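Local coordinates for uncharacterized protein (Aeromonas hydrophila J-1, PDB 6R1J) that serves as the AhlC component of the tripartite alpha-pore-forming toxin AHL, here in a soluble form, and probably takes part in assembling the pore on target membranes, at residues 4-9 with 216-221; 52-57 with 96-101; 87-92 with 230-235; 222-227 with 258-263. The protein carries 3 engineered substitutions. All coordinates share one frame; numbering follows the deposited sequence.

Interaction 1 (4-9 with 216-221); sequences GILSQS and DRVSKV
Ile5 lies across the guanidinium of Arg217, and Leu6 meets the aliphatic start of the same arginine, a division of labour that carries nearly all of the contact. The branched carbon of Ile5 approaches one face of the guanidinium from above: its CB stands 3.8 Å over the plane, displaced toward the rim, while Ile5 CG1 comes within 3.8 Å of Arg217 NH1. The two side chains meet almost at a right angle, the isoleucine turning its flank to the flat group while its CD1 end runs off elsewhere. Arg217 can be touched twice because it is folded. Its CG is anti to the backbone N (chi1 -179°), and two successive bends at chi2 and chi3 then carry the guanidinium round onto Ile5. Leu6 lays one methyl against the outer side of the bend, CD2 resting 3.7 Å from Arg217 CG and, more loosely, 4.4 Å from CG2 of Val218. The charged end is held from outside the pair: NH2 hydrogen-bonds to the carbonyl of Asp264, and NH1 forms a salt bridge with Glu184 of the second subunit, so these two partners fix the rotation of the plane on which Ile5 lies. On the facing helix, Ser9 OG and Ser9 N reach Ile5 O from opposite faces of the carbonyl plane. Gly4 is the N-cap of that helix. The short axes are 10.8 Å apart at 154°, an antiparallel pairing of the N-terminal helix 5-21 with the long helix 163-236, consistent with the elongated helical bundles of alpha-pore-forming toxins.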
loop_
_atom_site.group_PDB
_atom_site.type_symbol
_atom_site.label_atom_id
_atom_site.label_comp_id
_atom_site.label_asym_id
_atom_site.label_seq_id
_atom_site.Cartn_x
_atom_site.Cartn_y
_atom_site.Cartn_z
ATOM N N GLY A 4 16.147 0.200 24.100
ATOM C CA GLY A 4 15.851 1.656 24.129
ATOM C C GLY A 4 15.492 2.203 22.740
ATOM O O GLY A 4 15.931 1.585 21.753
ATOM N N ILE A 5 14.773 3.333 22.652
ATOM C CA ILE A 5 14.287 3.927 21.363
ATOM C C ILE A 5 15.470 4.311 20.464
ATOM O O ILE A 5 15.380 4.027 19.264
ATOM C CB ILE A 5 13.299 5.094 21.584
ATOM C CG1 ILE A 5 12.018 4.598 22.248
ATOM C CG2 ILE A 5 12.945 5.803 20.284
ATOM C CD1 ILE A 5 11.218 3.644 21.369
ATOM N N LEU A 6 16.560 4.853 21.001
ATOM C CA LEU A 6 17.736 5.163 20.146
ATOM C C LEU A 6 18.311 3.872 19.591
ATOM O O LEU A 6 18.549 3.822 18.352
ATOM C CB LEU A 6 18.770 5.979 20.919
ATOM C CG LEU A 6 18.332 7.416 21.191
ATOM C CD1 LEU A 6 19.355 8.142 22.038
ATOM C CD2 LEU A 6 18.071 8.182 19.902
ATOM N N SER A 7 18.531 2.872 20.450
ATOM C CA SER A 7 19.104 1.563 20.077
ATOM C C SER A 7 18.255 0.874 18.999
ATOM O O SER A 7 18.841 0.331 18.017
ATOM C CB SER A 7 19.281 0.673 21.304
ATOM O OG SER A 7 20.216 1.253 22.196
ATOM N N GLN A 8 16.931 0.914 19.142
ATOM C CA GLN A 8 16.032 0.245 18.183
ATOM C C GLN A 8 16.098 0.936 16.823
ATOM O O GLN A 8 16.144 0.227 15.821
ATOM C CB GLN A 8 14.604 0.247 18.696
ATOM C CG GLN A 8 14.389 -0.787 19.798
ATOM C CD GLN A 8 12.923 -0.927 20.121
ATOM O OE1 GLN A 8 12.084 -0.931 19.218
ATOM N NE2 GLN A 8 12.612 -1.069 21.402
ATOM N N SER A 9 16.016 2.256 16.832
ATOM C CA SER A 9 15.974 3.095 15.614
ATOM C C SER A 9 17.261 2.832 14.844
ATOM O O SER A 9 17.208 2.579 13.634
ATOM C CB SER A 9 15.846 4.552 15.964
ATOM O OG SER A 9 14.592 4.832 16.537
ATOM N N ASP A 216 13.267 12.586 16.582
ATOM C CA ASP A 216 12.323 13.037 17.632
ATOM C C ASP A 216 12.948 12.789 19.031
ATOM O O ASP A 216 12.788 13.624 19.882
ATOM C CB ASP A 216 10.958 12.359 17.502
ATOM C CG ASP A 216 10.163 12.721 16.250
ATOM O OD1 ASP A 216 10.506 13.744 15.574
ATOM O OD2 ASP A 216 9.256 11.950 15.933
ATOM N N ARG A 217 13.690 11.717 19.210
ATOM C CA ARG A 217 14.276 11.377 20.539
ATOM C C ARG A 217 15.497 12.259 20.780
ATOM O O ARG A 217 15.653 12.743 21.893
ATOM C CB ARG A 217 14.671 9.902 20.627
ATOM C CG ARG A 217 15.264 9.509 21.976
ATOM C CD ARG A 217 14.437 9.990 23.171
ATOM N NE ARG A 217 13.061 9.497 23.132
ATOM C CZ ARG A 217 12.592 8.398 23.769
ATOM N NH1 ARG A 217 11.322 8.065 23.652
ATOM N NH2 ARG A 217 13.363 7.662 24.550
ATOM N N VAL A 218 16.309 12.520 19.745
ATOM C CA VAL A 218 17.440 13.464 19.904
ATOM C C VAL A 218 16.869 14.826 20.249
ATOM O O VAL A 218 17.401 15.535 21.139
ATOM C CB VAL A 218 18.338 13.521 18.664
ATOM C CG1 VAL A 218 19.353 14.624 18.811
ATOM C CG2 VAL A 218 19.032 12.194 18.438
ATOM N N SER A 219 15.789 15.213 19.578
ATOM C CA SER A 219 15.181 16.527 19.818
ATOM C C SER A 219 14.620 16.553 21.259
ATOM O O SER A 219 14.788 17.578 21.955
ATOM C CB SER A 219 14.128 16.844 18.773
ATOM O OG SER A 219 13.416 17.989 19.151
ATOM N N LYS A 220 14.018 15.457 21.716
ATOM C CA LYS A 220 13.439 15.393 23.099
ATOM C C LYS A 220 14.591 15.562 24.091
ATOM O O LYS A 220 14.484 16.386 24.978
ATOM C CB LYS A 220 12.640 14.095 23.273
ATOM C CG LYS A 220 11.872 14.031 24.588
ATOM C CD LYS A 220 10.972 12.825 24.759
ATOM C CE LYS A 220 10.040 13.008 25.959
ATOM N NZ LYS A 220 10.774 13.403 27.198
ATOM N N VAL A 221 15.733 14.929 23.832
ATOM C CA VAL A 221 16.927 15.027 24.712
ATOM C C VAL A 221 17.384 16.492 24.794
ATOM O O VAL A 221 17.650 16.979 25.910
ATOM C CB VAL A 221 18.013 14.042 24.261
ATOM C CG1 VAL A 221 19.378 14.420 24.773
ATOM C CG2 VAL A 221 17.646 12.608 24.646
#

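Interaction 2 (52-57 with 96-101); sequences QQQVLA and QTLTAQ
The carboxamide of Gln54 is met over one face by the CD2 methyl of Leu98, which sits above the plane and toward its nitrogen side. The approach is close, Leu98 CD2 lying 3.3 Å from Gln54 NE2, with the amide carbon CD at 3.7 Å and OE1 a little farther off. This is van der Waals contact, since a methyl offers the amide nothing to accept a proton with. Beyond CG the glutamine is extended, which lays its flat end across the leucine nearly at a right angle; Leu98, with CG anti to its backbone N (chi1 -174°), points a methyl at it. Helix 28-70 and helix 78-157 are neighbours in the sequence, and here they pair side by side within an almost wholly helical bundle. Their backbones stay well separated, Gln54 CA being 9.0 Å from Leu98 CA, so the side chains meet only by their ends. At the next residue of each helix, Val55 CG2 touches Thr99 OG1 at 4.1 Å. That hydroxyl is already hydrogen-bonded to the carbonyl of Ile95 in its own helix, leaving Thr99 to present a satisfied oxygen to an apolar methyl. Thr99 also packs against Val221 and Ile225 of helix 163-236, whereas Val55 reaches Ala265 in the C-terminal loop.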
loop_
_atom_site.group_PDB
_atom_site.type_symbol
_atom_site.label_atom_id
_atom_site.label_comp_id
_atom_site.label_asym_id
_atom_site.label_seq_id
_atom_site.Cartn_x
_atom_site.Cartn_y
_atom_site.Cartn_z
ATOM N N GLN A 52 24.773 9.743 22.939
ATOM C CA GLN A 52 24.019 8.956 23.948
ATOM C C GLN A 52 24.922 8.648 25.163
ATOM O O GLN A 52 24.504 8.898 26.278
ATOM C CB GLN A 52 23.536 7.655 23.324
ATOM C CG GLN A 52 22.682 6.798 24.238
ATOM C CD GLN A 52 22.179 5.580 23.497
ATOM O OE1 GLN A 52 22.762 5.175 22.492
ATOM N NE2 GLN A 52 21.089 4.991 23.980
ATOM N N GLN A 53 26.101 8.077 24.948
ATOM C CA GLN A 53 27.083 7.764 26.021
ATOM C C GLN A 53 27.433 9.041 26.794
ATOM O O GLN A 53 27.431 8.975 28.036
ATOM C CB GLN A 53 28.303 7.057 25.422
ATOM C CG GLN A 53 28.003 5.609 25.064
ATOM C CD GLN A 53 28.999 4.919 24.156
ATOM O OE1 GLN A 53 29.942 5.513 23.624
ATOM N NE2 GLN A 53 28.770 3.631 23.949
ATOM N N GLN A 54 27.641 10.177 26.113
ATOM C CA GLN A 54 28.066 11.450 26.760
ATOM C C GLN A 54 26.906 12.049 27.566
ATOM O O GLN A 54 27.142 12.578 28.674
ATOM C CB GLN A 54 28.648 12.422 25.728
ATOM C CG GLN A 54 29.994 11.951 25.201
ATOM C CD GLN A 54 30.654 12.929 24.271
ATOM O OE1 GLN A 54 31.317 12.555 23.312
ATOM N NE2 GLN A 54 30.458 14.198 24.534
ATOM N N VAL A 55 25.689 11.982 27.043
ATOM C CA VAL A 55 24.494 12.485 27.778
ATOM C C VAL A 55 24.314 11.670 29.065
ATOM O O VAL A 55 24.060 12.276 30.072
ATOM C CB VAL A 55 23.246 12.426 26.900
ATOM C CG1 VAL A 55 21.975 12.612 27.708
ATOM C CG2 VAL A 55 23.355 13.442 25.773
ATOM N N LEU A 56 24.454 10.350 29.013
ATOM C CA LEU A 56 24.247 9.475 30.196
ATOM C C LEU A 56 25.348 9.725 31.244
ATOM O O LEU A 56 25.003 9.839 32.430
ATOM C CB LEU A 56 24.234 8.028 29.724
ATOM C CG LEU A 56 23.002 7.640 28.903
ATOM C CD1 LEU A 56 23.121 6.205 28.413
ATOM C CD2 LEU A 56 21.717 7.827 29.698
ATOM N N ALA A 57 26.603 9.865 30.805
ATOM C CA ALA A 57 27.786 10.143 31.659
ATOM C C ALA A 57 27.558 11.476 32.355
ATOM O O ALA A 57 27.635 11.532 33.582
ATOM C CB ALA A 57 29.054 10.133 30.845
ATOM N N GLN A 96 24.825 20.156 25.432
ATOM C CA GLN A 96 23.724 20.850 24.739
ATOM C C GLN A 96 24.172 21.084 23.286
ATOM O O GLN A 96 23.323 20.902 22.382
ATOM C CB GLN A 96 23.358 22.147 25.433
ATOM C CG GLN A 96 22.050 22.740 24.945
ATOM C CD GLN A 96 21.490 23.774 25.883
ATOM O OE1 GLN A 96 22.183 24.271 26.759
ATOM N NE2 GLN A 96 20.216 24.093 25.721
ATOM N N THR A 97 25.463 21.360 23.081
ATOM C CA THR A 97 26.042 21.677 21.748
ATOM C C THR A 97 26.086 20.409 20.902
ATOM O O THR A 97 25.549 20.459 19.768
ATOM C CB THR A 97 27.381 22.424 21.874
ATOM O OG1 THR A 97 27.008 23.696 22.410
ATOM C CG2 THR A 97 28.097 22.620 20.558
ATOM N N LEU A 98 26.637 19.312 21.440
ATOM C CA LEU A 98 26.775 18.023 20.727
ATOM C C LEU A 98 25.382 17.494 20.343
ATOM O O LEU A 98 25.207 16.911 19.234
ATOM C CB LEU A 98 27.516 17.034 21.627
ATOM C CG LEU A 98 27.866 15.696 20.967
ATOM C CD1 LEU A 98 28.864 15.869 19.829
ATOM C CD2 LEU A 98 28.406 14.703 21.979
ATOM N N THR A 99 24.399 17.697 21.210
ATOM C CA THR A 99 23.011 17.265 20.942
ATOM C C THR A 99 22.455 18.082 19.764
ATOM O O THR A 99 21.927 17.466 18.819
ATOM C CB THR A 99 22.156 17.374 22.199
ATOM O OG1 THR A 99 22.806 16.639 23.244
ATOM C CG2 THR A 99 20.765 16.838 21.952
ATOM N N ALA A 100 22.535 19.411 19.818
ATOM C CA ALA A 100 22.072 20.320 18.735
ATOM C C ALA A 100 22.753 19.939 17.398
ATOM O O ALA A 100 22.068 19.871 16.345
ATOM C CB ALA A 100 22.341 21.768 19.128
ATOM N N GLN A 101 24.052 19.684 17.422
ATOM C CA GLN A 101 24.846 19.269 16.233
ATOM C C GLN A 101 24.340 17.939 15.698
ATOM O O GLN A 101 24.191 17.777 14.452
ATOM C CB GLN A 101 26.323 19.140 16.604
ATOM C CG GLN A 101 26.931 20.497 16.898
ATOM C CD GLN A 101 28.383 20.438 17.307
ATOM O OE1 GLN A 101 28.923 19.385 17.669
ATOM N NE2 GLN A 101 29.017 21.600 17.247
#

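Interaction 3 (87-92 with 230-235); sequences LVQQEI and GDIANV
Val88 O receives the backbone N of Ile92 at 2.8 Å, and the backbone N of Glu91 makes a second, weak bond to the same oxygen. The side chain of Val88 points at Ile232. The CG1 methyl of the valine, anti to its backbone N (chi1 172°), enters the fork of the isoleucine, at 4.0 Å from Ile232 CG1 and equally far from its CG2. The terminal CD1 of Ile232 lies about as near, so one methyl is cradled by three carbons, and the two side chains cross close to perpendicular. Beside this apolar centre, Gln89 stretches out along the more open margin. Its extended chain passes CG over Ile232 CG2 and brings NE2 to 3.8 Å from the CB of Ala233, where the small side chain allows the amide to come up to the helix. The short axes run antiparallel at 156°, with a closest approach of 10.4 Å. Around this pairing of helix 78-157 with helix 163-236, Leu62 and Phe58 of helix 28-70 pack on Val88 and Ile92, and Phe250 of helix 244-264 covers Asn234 and Val235. Asp231, buried at the subunit interface, forms a salt bridge with Lys152 of the second subunit.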
loop_
_atom_site.group_PDB
_atom_site.type_symbol
_atom_site.label_atom_id
_atom_site.label_comp_id
_atom_site.label_asym_id
_atom_site.label_seq_id
_atom_site.Cartn_x
_atom_site.Cartn_y
_atom_site.Cartn_z
ATOM N N LEU A 87 29.758 25.943 37.546
ATOM C CA LEU A 87 30.361 24.654 37.138
ATOM C C LEU A 87 29.355 23.832 36.281
ATOM O O LEU A 87 29.761 23.257 35.238
ATOM C CB LEU A 87 30.764 23.900 38.399
ATOM C CG LEU A 87 31.300 22.497 38.146
ATOM C CD1 LEU A 87 32.671 22.574 37.490
ATOM C CD2 LEU A 87 31.328 21.686 39.433
ATOM N N VAL A 88 28.093 23.762 36.700
ATOM C CA VAL A 88 27.039 22.966 35.990
ATOM C C VAL A 88 26.784 23.629 34.618
ATOM O O VAL A 88 26.794 22.893 33.620
ATOM C CB VAL A 88 25.742 22.840 36.816
ATOM C CG1 VAL A 88 24.610 22.205 36.010
ATOM C CG2 VAL A 88 25.957 22.057 38.112
ATOM N N GLN A 89 26.622 24.963 34.565
ATOM C CA GLN A 89 26.402 25.706 33.277
ATOM C C GLN A 89 27.548 25.391 32.300
ATOM O O GLN A 89 27.261 25.166 31.103
ATOM C CB GLN A 89 26.220 27.204 33.512
ATOM C CG GLN A 89 24.824 27.555 34.008
ATOM C CD GLN A 89 24.631 29.029 34.288
ATOM O OE1 GLN A 89 25.584 29.815 34.318
ATOM N NE2 GLN A 89 23.388 29.416 34.544
ATOM N N GLN A 90 28.787 25.283 32.796
ATOM C CA GLN A 90 30.001 24.984 31.987
ATOM C C GLN A 90 29.978 23.542 31.500
ATOM O O GLN A 90 30.563 23.235 30.430
ATOM C CB GLN A 90 31.260 25.206 32.824
ATOM C CG GLN A 90 31.494 26.671 33.166
ATOM C CD GLN A 90 32.634 26.859 34.143
ATOM O OE1 GLN A 90 33.395 25.930 34.426
ATOM N NE2 GLN A 90 32.747 28.071 34.668
ATOM N N GLU A 91 29.367 22.657 32.282
ATOM C CA GLU A 91 29.317 21.228 31.929
ATOM C C GLU A 91 28.121 20.956 31.009
ATOM O O GLU A 91 28.189 19.971 30.276
ATOM C CB GLU A 91 29.386 20.380 33.198
ATOM C CG GLU A 91 30.793 20.304 33.742
ATOM C CD GLU A 91 30.915 19.597 35.081
ATOM O OE1 GLU A 91 29.902 19.038 35.560
ATOM O OE2 GLU A 91 32.025 19.626 35.649
ATOM N N ILE A 92 27.041 21.724 31.092
ATOM C CA ILE A 92 25.878 21.553 30.175
ATOM C C ILE A 92 26.292 21.988 28.753
ATOM O O ILE A 92 26.005 21.263 27.816
ATOM C CB ILE A 92 24.693 22.374 30.713
ATOM C CG1 ILE A 92 24.025 21.662 31.892
ATOM C CG2 ILE A 92 23.664 22.715 29.638
ATOM C CD1 ILE A 92 23.151 22.561 32.696
ATOM N N GLY A 230 17.290 25.898 32.395
ATOM C CA GLY A 230 16.386 26.918 32.947
ATOM C C GLY A 230 16.240 26.766 34.456
ATOM O O GLY A 230 16.235 27.780 35.196
ATOM N N ASP A 231 16.100 25.528 34.932
ATOM C CA ASP A 231 16.059 25.252 36.390
ATOM C C ASP A 231 17.366 25.748 37.023
ATOM O O ASP A 231 17.298 26.494 38.005
ATOM C CB ASP A 231 15.805 23.762 36.633
ATOM C CG ASP A 231 14.381 23.348 36.324
ATOM O OD1 ASP A 231 13.496 24.201 36.487
ATOM O OD2 ASP A 231 14.156 22.150 36.012
ATOM N N ILE A 232 18.515 25.376 36.482
ATOM C CA ILE A 232 19.843 25.660 37.067
ATOM C C ILE A 232 20.079 27.171 37.116
ATOM O O ILE A 232 20.634 27.632 38.137
ATOM C CB ILE A 232 20.946 24.899 36.315
ATOM C CG1 ILE A 232 20.865 23.396 36.561
ATOM C CG2 ILE A 232 22.322 25.424 36.664
ATOM C CD1 ILE A 232 21.127 23.004 38.008
ATOM N N ALA A 233 19.647 27.908 36.091
ATOM C CA ALA A 233 19.832 29.379 36.032
ATOM C C ALA A 233 18.901 30.052 37.048
ATOM O O ALA A 233 19.229 31.134 37.485
ATOM C CB ALA A 233 19.627 29.883 34.622
ATOM N N ASN A 234 17.792 29.423 37.437
ATOM C CA ASN A 234 16.865 29.980 38.461
ATOM C C ASN A 234 17.453 29.861 39.878
ATOM O O ASN A 234 16.813 30.352 40.811
ATOM C CB ASN A 234 15.472 29.393 38.328
ATOM C CG ASN A 234 14.762 30.030 37.157
ATOM O OD1 ASN A 234 14.945 31.219 36.905
ATOM N ND2 ASN A 234 13.985 29.251 36.433
ATOM N N VAL A 235 18.622 29.247 40.024
ATOM C CA VAL A 235 19.410 29.236 41.290
ATOM C C VAL A 235 20.357 30.452 41.253
ATOM O O VAL A 235 20.560 31.082 42.307
ATOM C CB VAL A 235 20.169 27.903 41.424
ATOM C CG1 VAL A 235 20.976 27.826 42.716
ATOM C CG2 VAL A 235 19.226 26.713 41.299
#

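Interaction 4 (222-227 with 258-263); sequences GNTISL and VRTLQV. With NA (sodium ion), chain C.
Thr224, with OG1 anti to its carbonyl carbon (chi1 -58°) and CG2 anti to its backbone N, spreads its two branches to different partners across the interface: the hydroxyl toward a sodium ion, the methyl toward Leu261. Leu261 has its CG anti to the carbonyl carbon (chi1 -75°), and this swings an isobutyl group that starts out beside the interface round into it. The two side chains then slide past one another in opposite directions, with Thr224 CG2 3.7 Å from Leu261 CG. Leu261 CD2 continues beyond the threonine to Ile225, reaching its CG1 at 3.9 Å nearly at right angles. On the other flank Thr260 contributes its CG2 methyl, 4.0 Å from Thr224 OG1. Its own hydroxyl turns from the pair, bonding to the carbonyl of Thr256 and to Gln177 of the second subunit. The sodium lies 2.8 Å from Thr224 OG1, a rather long distance for this ion and consistent with loose binding; Asp264 OD2 is the other protein ligand. Thr224 OG1 also donates to the carbonyl of Lys220, which orients the hydroxyl so that its oxygen can face the metal. The short axes are 9.4 Å apart and antiparallel at 167°, a near-straight pairing of the C-terminal part of helix 163-236 with the last helix, 244-264. Helix 78-157 closes one side of it through Ile92, Gln96 and Thr99, which lie on Ile225, while helix 28-70 lies against Val258 with Leu62 and Leu66.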
loop_
_atom_site.group_PDB
_atom_site.type_symbol
_atom_site.label_atom_id
_atom_site.label_comp_id
_atom_site.label_asym_id
_atom_site.label_seq_id
_atom_site.Cartn_x
_atom_site.Cartn_y
_atom_site.Cartn_z
ATOM N N GLY A 222 17.538 17.171 23.658
ATOM C CA GLY A 222 17.835 18.613 23.616
ATOM C C GLY A 222 16.822 19.446 24.385
ATOM O O GLY A 222 17.250 20.335 25.137
ATOM N N ASN A 223 15.528 19.173 24.257
ATOM C CA ASN A 223 14.474 19.944 24.972
ATOM C C ASN A 223 14.680 19.767 26.494
ATOM O O ASN A 223 14.623 20.763 27.244
ATOM C CB ASN A 223 13.054 19.543 24.542
ATOM C CG ASN A 223 12.723 19.847 23.088
ATOM O OD1 ASN A 223 13.336 20.716 22.466
ATOM N ND2 ASN A 223 11.762 19.128 22.527
ATOM N N THR A 224 14.877 18.538 26.958
ATOM C CA THR A 224 15.105 18.279 28.413
ATOM C C THR A 224 16.370 19.011 28.870
ATOM O O THR A 224 16.362 19.551 29.959
ATOM C CB THR A 224 15.268 16.794 28.696
ATOM O OG1 THR A 224 14.052 16.219 28.213
ATOM C CG2 THR A 224 15.541 16.458 30.155
ATOM N N ILE A 225 17.447 18.986 28.090
ATOM C CA ILE A 225 18.688 19.705 28.470
ATOM C C ILE A 225 18.333 21.174 28.606
ATOM O O ILE A 225 18.810 21.787 29.578
ATOM C CB ILE A 225 19.851 19.487 27.502
ATOM C CG1 ILE A 225 20.376 18.062 27.544
ATOM C CG2 ILE A 225 20.988 20.447 27.799
ATOM C CD1 ILE A 225 21.302 17.735 26.414
ATOM N N SER A 226 17.463 21.712 27.736
ATOM C CA SER A 226 17.096 23.147 27.805
ATOM C C SER A 226 16.266 23.418 29.073
ATOM O O SER A 226 16.445 24.455 29.738
ATOM C CB SER A 226 16.389 23.617 26.528
ATOM O OG SER A 226 16.084 24.984 26.666
ATOM N N LEU A 227 15.318 22.569 29.409
ATOM C CA LEU A 227 14.529 22.757 30.648
ATOM C C LEU A 227 15.481 22.667 31.860
ATOM O O LEU A 227 15.351 23.485 32.784
ATOM C CB LEU A 227 13.430 21.695 30.714
ATOM C CG LEU A 227 12.346 21.721 29.637
ATOM C CD1 LEU A 227 11.423 20.508 29.801
ATOM C CD2 LEU A 227 11.555 23.015 29.699
ATOM N N VAL A 258 17.250 15.786 34.927
ATOM C CA VAL A 258 18.420 14.874 34.827
ATOM C C VAL A 258 17.917 13.440 34.714
ATOM O O VAL A 258 18.440 12.709 33.890
ATOM C CB VAL A 258 19.387 15.003 36.012
ATOM C CG1 VAL A 258 20.417 13.883 36.010
ATOM C CG2 VAL A 258 20.065 16.349 35.992
ATOM N N ARG A 259 16.953 13.048 35.542
ATOM C CA ARG A 259 16.414 11.658 35.513
ATOM C C ARG A 259 15.636 11.438 34.211
ATOM O O ARG A 259 15.626 10.317 33.699
ATOM C CB ARG A 259 15.568 11.420 36.766
ATOM C CG ARG A 259 16.490 11.330 37.972
ATOM C CD ARG A 259 15.850 10.961 39.281
ATOM N NE ARG A 259 16.959 10.725 40.209
ATOM C CZ ARG A 259 16.864 10.910 41.503
ATOM N NH1 ARG A 259 15.728 11.363 41.975
ATOM N NH2 ARG A 259 17.894 10.695 42.302
ATOM N N THR A 260 14.951 12.456 33.705
ATOM C CA THR A 260 14.300 12.357 32.377
ATOM C C THR A 260 15.364 12.008 31.340
ATOM O O THR A 260 15.131 11.121 30.535
ATOM C CB THR A 260 13.445 13.586 32.076
ATOM O OG1 THR A 260 12.506 13.654 33.147
ATOM C CG2 THR A 260 12.700 13.478 30.753
ATOM N N LEU A 261 16.509 12.677 31.309
ATOM C CA LEU A 261 17.547 12.355 30.292
ATOM C C LEU A 261 17.943 10.879 30.361
ATOM O O LEU A 261 18.194 10.237 29.303
ATOM C CB LEU A 261 18.803 13.162 30.589
ATOM C CG LEU A 261 18.788 14.626 30.246
ATOM C CD1 LEU A 261 20.070 15.261 30.751
ATOM C CD2 LEU A 261 18.617 14.842 28.743
ATOM N N GLN A 262 18.117 10.378 31.584
ATOM C CA GLN A 262 18.614 8.989 31.796
ATOM C C GLN A 262 17.585 8.035 31.227
ATOM O O GLN A 262 17.978 7.015 30.681
ATOM C CB GLN A 262 18.885 8.692 33.274
ATOM C CG GLN A 262 19.921 9.627 33.840
ATOM C CD GLN A 262 20.092 9.471 35.337
ATOM O OE1 GLN A 262 19.139 9.540 36.120
ATOM N NE2 GLN A 262 21.332 9.263 35.732
ATOM N N VAL A 263 16.310 8.369 31.346
ATOM C CA VAL A 263 15.262 7.483 30.793
ATOM C C VAL A 263 15.309 7.601 29.270
ATOM O O VAL A 263 15.352 6.587 28.619
ATOM C CB VAL A 263 13.869 7.825 31.348
ATOM C CG1 VAL A 263 12.787 7.085 30.594
ATOM C CG2 VAL A 263 13.760 7.530 32.834
HETATM NA NA NA C . 14.917 13.594 27.556
#

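How the interactions relate
The four contacts tie together the five helices of one elongated bundle. Helix 163-236 is the common thread, pairing with helix 5-21 in interaction 1, helix 78-157 in interaction 3 and helix 244-264 in interaction 4; interaction 2 joins helices 28-70 and 78-157. Interactions 1, 2 and 4 form a cluster with centres 10 to 12 Å apart, meeting around Thr99, Val221 and Leu261, whereas interaction 3 lies about 24 Å from interaction 1 but 13 Å from interaction 4, which it touches through Ile92 and Ile225. Along the chain, interaction 2 is nested inside interaction 1, and interaction 3 crosses the other three. Distant parts of the sequence thus meet in one half of the molecule.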